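PDB 5TD6: FOG-3 protein from Caenorhabditis elegans, which specifies sperm fate in the nematode germline as an RNA-binding multimer of the BTG/Tob family, whose BTG/Tob domain is the part described here. Local coordinates for residues Glu7-Asn10 / Phe11-Tyr15; Asn34-Val37 / Ser38-Ser42. The protein carries 2 engineered substitutions. One frame throughout, in Å; residues are numbered along the deposited sequence.

Interaction 1. Residues Glu7-Asn10 / Phe11-Tyr15; sequences ELVN and FVCRY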
ATOM      1  N   GLU B   7      -6.069   0.903  -1.693  1.00 22.61           N
ATOM      2  CA  GLU B   7      -4.877   1.636  -2.116  1.00 25.14           C
ATOM      3  C   GLU B   7      -5.071   3.155  -1.952  1.00 29.12           C
ATOM      4  O   GLU B   7      -4.135   3.860  -1.562  1.00 32.20           O
ATOM      5  CB  GLU B   7      -4.512   1.299  -3.561  1.00 24.52           C
ATOM      6  CG  GLU B   7      -3.982  -0.145  -3.751  1.00 24.78           C
ATOM      7  CD  GLU B   7      -2.766  -0.418  -2.912  1.00 33.08           C
ATOM      8  OE1 GLU B   7      -1.894   0.468  -2.836  1.00 29.96           O
ATOM      9  OE2 GLU B   7      -2.684  -1.508  -2.317  1.00 37.05           O
ATOM     10  N   LEU B   8      -6.267   3.650  -2.261  1.00 30.82           N
ATOM     11  CA  LEU B   8      -6.576   5.082  -2.091  1.00 24.45           C
ATOM     12  C   LEU B   8      -6.506   5.459  -0.613  1.00 30.98           C
ATOM     13  O   LEU B   8      -5.880   6.467  -0.228  1.00 31.26           O
ATOM     14  CB  LEU B   8      -7.959   5.423  -2.649  1.00 30.97           C
ATOM     15  CG  LEU B   8      -8.174   6.864  -3.160  1.00 38.82           C
ATOM     16  CD1 LEU B   8      -9.494   7.055  -3.909  1.00 40.71           C
ATOM     17  CD2 LEU B   8      -8.072   7.872  -2.072  1.00 39.94           C
ATOM     18  N   VAL B   9      -7.161   4.655   0.217  1.00 28.59           N
ATOM     19  CA  VAL B   9      -7.187   4.929   1.658  1.00 28.30           C
ATOM     20  C   VAL B   9      -5.782   4.918   2.238  1.00 29.56           C
ATOM     21  O   VAL B   9      -5.423   5.763   3.067  1.00 33.00           O
ATOM     22  CB  VAL B   9      -8.043   3.902   2.415  1.00 31.62           C
ATOM     23  CG1 VAL B   9      -7.849   4.059   3.916  1.00 22.76           C
ATOM     24  CG2 VAL B   9      -9.514   4.070   2.040  1.00 31.43           C
ATOM     25  N   ASN B  10      -4.974   3.973   1.787  1.00 26.33           N
ATOM     26  CA  ASN B  10      -3.632   3.858   2.348  1.00 29.27           C
ATOM     27  C   ASN B  10      -2.745   5.001   1.855  1.00 29.18           C
ATOM     28  O   ASN B  10      -1.903   5.506   2.600  1.00 28.32           O
ATOM     29  CB  ASN B  10      -3.044   2.485   2.041  1.00 29.07           C
ATOM     30  CG  ASN B  10      -3.646   1.418   2.926  1.00 33.08           C
ATOM     31  OD1 ASN B  10      -4.410   1.744   3.814  1.00 37.01           O
ATOM     32  ND2 ASN B  10      -3.297   0.162   2.709  1.00 28.59           N
ATOM     33  N   PHE B  11      -2.965   5.438   0.621  1.00 31.10           N
ATOM     34  CA  PHE B  11      -2.287   6.634   0.121  1.00 26.02           C
ATOM     35  C   PHE B  11      -2.532   7.849   1.021  1.00 29.10           C
ATOM     36  O   PHE B  11      -1.599   8.564   1.393  1.00 34.01           O
ATOM     37  CB  PHE B  11      -2.749   6.958  -1.305  1.00 20.10           C
ATOM     38  CG  PHE B  11      -2.079   8.187  -1.890  1.00 25.61           C
ATOM     39  CD1 PHE B  11      -0.828   8.100  -2.478  1.00 25.74           C
ATOM     40  CD2 PHE B  11      -2.696   9.425  -1.833  1.00 30.40           C
ATOM     41  CE1 PHE B  11      -0.218   9.205  -3.024  1.00 29.48           C
ATOM     42  CE2 PHE B  11      -2.080  10.543  -2.378  1.00 30.44           C
ATOM     43  CZ  PHE B  11      -0.839  10.433  -2.962  1.00 34.72           C
ATOM     44  N   VAL B  12      -3.791   8.080   1.361  1.00 27.76           N
ATOM     45  CA  VAL B  12      -4.152   9.198   2.221  1.00 34.73           C
ATOM     46  C   VAL B  12      -3.579   9.040   3.638  1.00 32.96           C
ATOM     47  O   VAL B  12      -3.044   9.993   4.211  1.00 32.61           O
ATOM     48  CB  VAL B  12      -5.685   9.361   2.300  1.00 37.07           C
ATOM     49  CG1 VAL B  12      -6.060  10.495   3.267  1.00 31.64           C
ATOM     50  CG2 VAL B  12      -6.258   9.633   0.908  1.00 35.95           C
ATOM     51  N   CYS B  13      -3.694   7.840   4.197  1.00 28.95           N
ATOM     52  CA  CYS B  13      -3.202   7.565   5.543  1.00 30.03           C
ATOM     53  C   CYS B  13      -1.684   7.660   5.669  1.00 34.95           C
ATOM     54  O   CYS B  13      -1.184   7.896   6.768  1.00 33.32           O
ATOM     55  CB  CYS B  13      -3.673   6.192   6.010  1.00 30.99           C
ATOM     56  SG  CYS B  13      -5.452   6.191   6.359  1.00 35.17           S
ATOM     57  N   ARG B  14      -0.948   7.502   4.568  1.00 32.32           N
ATOM     58  CA  ARG B  14       0.510   7.666   4.642  1.00 30.30           C
ATOM     59  C   ARG B  14       0.911   9.113   4.954  1.00 32.96           C
ATOM     60  O   ARG B  14       2.064   9.368   5.330  1.00 31.38           O
ATOM     61  CB  ARG B  14       1.198   7.172   3.350  1.00 26.43           C
ATOM     62  CG  ARG B  14       1.246   5.608   3.280  1.00 22.26           C
ATOM     63  CD  ARG B  14       2.188   5.063   2.168  1.00 28.57           C
ATOM     64  NE  ARG B  14       1.731   5.329   0.790  1.00 24.87           N
ATOM     65  CZ  ARG B  14       0.852   4.577   0.116  1.00 29.52           C
ATOM     66  NH1 ARG B  14       0.291   3.504   0.678  1.00 28.26           N
ATOM     67  NH2 ARG B  14       0.536   4.888  -1.134  1.00 25.90           N
ATOM     68  N   TYR B  15      -0.025  10.058   4.819  1.00 31.82           N
ATOM     69  CA  TYR B  15       0.214  11.433   5.301  1.00 35.41           C
ATOM     70  C   TYR B  15      -0.029  11.565   6.811  1.00 41.61           C
ATOM     71  O   TYR B  15       0.414  12.544   7.449  1.00 40.51           O
ATOM     72  CB  TYR B  15      -0.680  12.445   4.580  1.00 39.19           C
ATOM     73  CG  TYR B  15      -0.293  12.746   3.144  1.00 42.22           C
ATOM     74  CD1 TYR B  15       0.754  13.610   2.844  1.00 48.70           C
ATOM     75  CD2 TYR B  15      -0.994  12.177   2.091  1.00 33.75           C
ATOM     76  CE1 TYR B  15       1.099  13.891   1.521  1.00 47.05           C
ATOM     77  CE2 TYR B  15      -0.658  12.451   0.772  1.00 35.42           C
ATOM     78  CZ  TYR B  15       0.388  13.303   0.493  1.00 38.97           C
ATOM     79  OH  TYR B  15       0.713  13.567  -0.820  1.00 43.90           O
TER
HETATM   80  O   HOH W   1      -1.444   3.009  -1.714  1.00 28.07           O
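Helix 2-13, the first helix of the BTG/Tob domain, joins Glu7-Asn10 to Phe11-Tyr15 by i to i+4 bonding and side chains one turn apart. Phe11, Val12 and Cys13 donate their N-H groups to the carbonyls of Glu7, Leu8 and Val9; Arg14 N reaches Asn10 O at 3.0 Å, the most bent of the four at 137°. The Arg14 side chain also lies against this carbonyl, by contact and not by a second hydrogen bond. Its CG lies anti to its own carbonyl carbon (chi1 -75°) and the chain bends at chi3 (-68°), which folds the guanidinium back along the helix. Asn10 O sits 3.4 Å above the plane of the Arg14 guanidinium, displaced toward its rim, with Phe11 CA over the same face. At the guanidinium edge, Arg14 NH2 donates to a water at 2.8 Å. That water also lies 2.8 Å from Glu7 O and 2.8 Å from Glu7 OE1, acceptors that share its protons with others nearby. Arg14 and Glu7 are thus linked through water, with Arg14 NH1 still 5.1 Å from Glu7 OE1. On another side, Leu8 and Val12 run side by side, Leu8 CD2 to Val12 CG2 at 3.9 Å, while Val9 CG1 meets Cys13 SG. Leu8 continues onto helix 22-41 and Ile90 of strand 89-93, and Val12 onto Phe28. Toward the second subunit, Asn10 ND2 makes a weak hydrogen bond to Glu7 OE2 of that chain. The pattern is that of an amphipathic helix, its apolar side in the domain core and its polar side at a subunit interface.

Interaction 2. Residues Asn34-Val37 / Ser38-Ser42; sequences NYLV and SHFSS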
ATOM      1  N   ASN B  34     -15.298   3.010   3.582  1.00 40.71           N
ATOM      2  CA  ASN B  34     -16.729   2.793   3.419  1.00 48.55           C
ATOM      3  C   ASN B  34     -17.379   3.868   2.548  1.00 50.04           C
ATOM      4  O   ASN B  34     -18.127   3.534   1.632  1.00 44.96           O
ATOM      5  CB  ASN B  34     -17.417   2.718   4.783  1.00 58.36           C
ATOM      6  CG  ASN B  34     -16.960   1.519   5.594  1.00 61.67           C
ATOM      7  OD1 ASN B  34     -16.410   0.560   5.042  1.00 59.82           O
ATOM      8  ND2 ASN B  34     -17.178   1.565   6.907  1.00 60.79           N
ATOM      9  N   TYR B  35     -17.090   5.145   2.817  1.00 43.95           N
ATOM     10  CA  TYR B  35     -17.620   6.226   1.984  1.00 45.09           C
ATOM     11  C   TYR B  35     -17.259   6.011   0.527  1.00 43.85           C
ATOM     12  O   TYR B  35     -18.077   6.220  -0.366  1.00 43.53           O
ATOM     13  CB  TYR B  35     -17.102   7.608   2.410  1.00 43.13           C
ATOM     14  CG  TYR B  35     -17.344   8.684   1.347  1.00 47.28           C
ATOM     15  CD1 TYR B  35     -18.540   9.404   1.313  1.00 53.33           C
ATOM     16  CD2 TYR B  35     -16.384   8.973   0.373  1.00 49.51           C
ATOM     17  CE1 TYR B  35     -18.773  10.374   0.349  1.00 55.09           C
ATOM     18  CE2 TYR B  35     -16.613   9.938  -0.606  1.00 57.55           C
ATOM     19  CZ  TYR B  35     -17.808  10.640  -0.606  1.00 60.46           C
ATOM     20  OH  TYR B  35     -18.032  11.604  -1.567  1.00 64.14           O
ATOM     21  N   LEU B  36     -16.013   5.637   0.289  1.00 34.51           N
ATOM     22  CA  LEU B  36     -15.522   5.525  -1.077  1.00 39.42           C
ATOM     23  C   LEU B  36     -16.221   4.392  -1.808  1.00 37.35           C
ATOM     24  O   LEU B  36     -16.540   4.511  -2.997  1.00 38.55           O
ATOM     25  CB  LEU B  36     -14.008   5.301  -1.098  1.00 30.83           C
ATOM     26  CG  LEU B  36     -13.160   6.515  -0.714  1.00 38.83           C
ATOM     27  CD1 LEU B  36     -11.685   6.170  -0.801  1.00 27.43           C
ATOM     28  CD2 LEU B  36     -13.495   7.755  -1.582  1.00 31.82           C
ATOM     29  N   VAL B  37     -16.436   3.287  -1.102  1.00 39.59           N
ATOM     30  CA  VAL B  37     -17.131   2.163  -1.694  1.00 40.08           C
ATOM     31  C   VAL B  37     -18.524   2.603  -2.140  1.00 46.81           C
ATOM     32  O   VAL B  37     -18.935   2.353  -3.275  1.00 46.87           O
ATOM     33  CB  VAL B  37     -17.208   0.948  -0.743  1.00 44.04           C
ATOM     34  CG1 VAL B  37     -18.182  -0.094  -1.290  1.00 40.33           C
ATOM     35  CG2 VAL B  37     -15.840   0.318  -0.600  1.00 41.10           C
ATOM     36  N   SER B  38     -19.227   3.309  -1.268  1.00 46.47           N
ATOM     37  CA  SER B  38     -20.539   3.836  -1.619  1.00 45.68           C
ATOM     38  C   SER B  38     -20.476   4.786  -2.822  1.00 48.17           C
ATOM     39  O   SER B  38     -21.271   4.681  -3.746  1.00 58.13           O
ATOM     40  CB  SER B  38     -21.144   4.546  -0.410  1.00 48.82           C
ATOM     41  OG  SER B  38     -22.006   5.596  -0.818  1.00 60.51           O
ATOM     42  N   HIS B  39     -19.503   5.691  -2.803  1.00 50.54           N
ATOM     43  CA  HIS B  39     -19.320   6.733  -3.811  1.00 52.14           C
ATOM     44  C   HIS B  39     -18.924   6.154  -5.174  1.00 55.72           C
ATOM     45  O   HIS B  39     -19.273   6.714  -6.217  1.00 57.17           O
ATOM     46  CB  HIS B  39     -18.254   7.727  -3.303  1.00 60.44           C
ATOM     47  CG  HIS B  39     -18.038   8.934  -4.173  1.00 69.14           C
ATOM     48  ND1 HIS B  39     -19.047   9.819  -4.495  1.00 71.31           N
ATOM     49  CD2 HIS B  39     -16.909   9.436  -4.732  1.00 66.24           C
ATOM     50  CE1 HIS B  39     -18.554  10.792  -5.244  1.00 69.49           C
ATOM     51  NE2 HIS B  39     -17.258  10.584  -5.400  1.00 67.37           N
ATOM     52  N   PHE B  40     -18.208   5.029  -5.158  1.00 43.73           N
ATOM     53  CA  PHE B  40     -17.678   4.409  -6.380  1.00 39.73           C
ATOM     54  C   PHE B  40     -18.619   3.380  -7.026  1.00 44.73           C
ATOM     55  O   PHE B  40     -18.532   3.122  -8.231  1.00 41.31           O
ATOM     56  CB  PHE B  40     -16.341   3.704  -6.090  1.00 34.75           C
ATOM     57  CG  PHE B  40     -15.206   4.642  -5.718  1.00 33.51           C
ATOM     58  CD1 PHE B  40     -15.345   6.013  -5.820  1.00 33.82           C
ATOM     59  CD2 PHE B  40     -14.003   4.129  -5.258  1.00 37.10           C
ATOM     60  CE1 PHE B  40     -14.297   6.862  -5.490  1.00 36.27           C
ATOM     61  CE2 PHE B  40     -12.958   4.962  -4.920  1.00 34.82           C
ATOM     62  CZ  PHE B  40     -13.102   6.330  -5.040  1.00 35.50           C
ATOM     63  N   SER B  41     -19.488   2.777  -6.217  1.00 40.53           N
ATOM     64  CA  SER B  41     -20.230   1.582  -6.635  1.00 41.64           C
ATOM     65  C   SER B  41     -21.133   1.781  -7.853  1.00 48.31           C
ATOM     66  O   SER B  41     -21.204   0.915  -8.708  1.00 49.35           O
ATOM     67  CB  SER B  41     -21.076   1.048  -5.479  1.00 52.66           C
ATOM     68  OG  SER B  41     -20.307   0.191  -4.650  1.00 59.12           O
ATOM     69  N   SER B  42     -21.813   2.912  -7.951  1.00 50.06           N
ATOM     70  CA  SER B  42     -22.778   3.057  -9.037  1.00 56.70           C
ATOM     71  C   SER B  42     -22.139   3.264 -10.423  1.00 52.41           C
ATOM     72  O   SER B  42     -22.798   3.062 -11.430  1.00 53.71           O
ATOM     73  CB  SER B  42     -23.740   4.199  -8.727  1.00 51.73           C
ATOM     74  OG  SER B  42     -23.027   5.367  -8.398  1.00 62.75           O
TER
HETATM   75  O   HOH W   2     -20.777   7.849  -1.002  1.00 60.73           O
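Ser38, His39 and Phe40 donate their N-H groups to Asn34 O, Tyr35 O and Leu36 O in regular i to i+4 fashion, the Ser38 bond nearly straight at 171° and the Phe40 bond bent. Val37 O is more heavily used: Ser41 OG donates to it at 2.9 Å from above the carbonyl plane, and the N-H groups of Phe40 and Ser41 add weak bonds. Tyr35 and His39 point the same way, their planes 20° apart, but offset so much that little of one ring lies above the other. His39 CB sits over one face of the Tyr35 ring, 4.2 Å from its centroid, a CH-pi contact; in return, Tyr35 OH lies 3.6 Å above the centre of the His39 imidazole. A water bridges Tyr35 O and Ser38 OG. This is the C-terminal part of helix 22-41, with an aromatic, partly exposed side and a buried one turned to helix 2-13. On the buried side, Leu36 CB makes a CH-pi contact over the face of the Phe40 ring, and Leu36 CD2 touches Phe40 CZ at 3.8 Å. With CG anti to its carbonyl carbon (chi1 -67°), the Phe40 ring folds back over Leu36 O, 3.0 Å from Phe40 CG. Replacing Phe40 by an alanine would probably open a gap beside Leu36 and strip Val5 and Leu8 of helix 2-13 of their aromatic partner. Val37, on a neighbouring side, packs on Met1 and Tyr2.

Interaction 1 and interaction 2 lie on consecutive helices, 2-13 and 22-41, with centres about 16 Å apart, and meet through the apolar side chains between them. Leu8 CD1 rests against both members of the Leu36-Phe40 pair, 3.8 Å from Phe40 CZ and 3.9 Å from Leu36 CD1. Val9 CG2 adds a looser contact, 4.1 Å from Leu36 CD1. The same Leu8 that packs along its own helix in 7-10/11-15 thereby closes onto the second helix at 34-37/38-42. Their outer sides differ: interaction 1 reaches a second subunit, whereas no other chain of the assembly touches interaction 2.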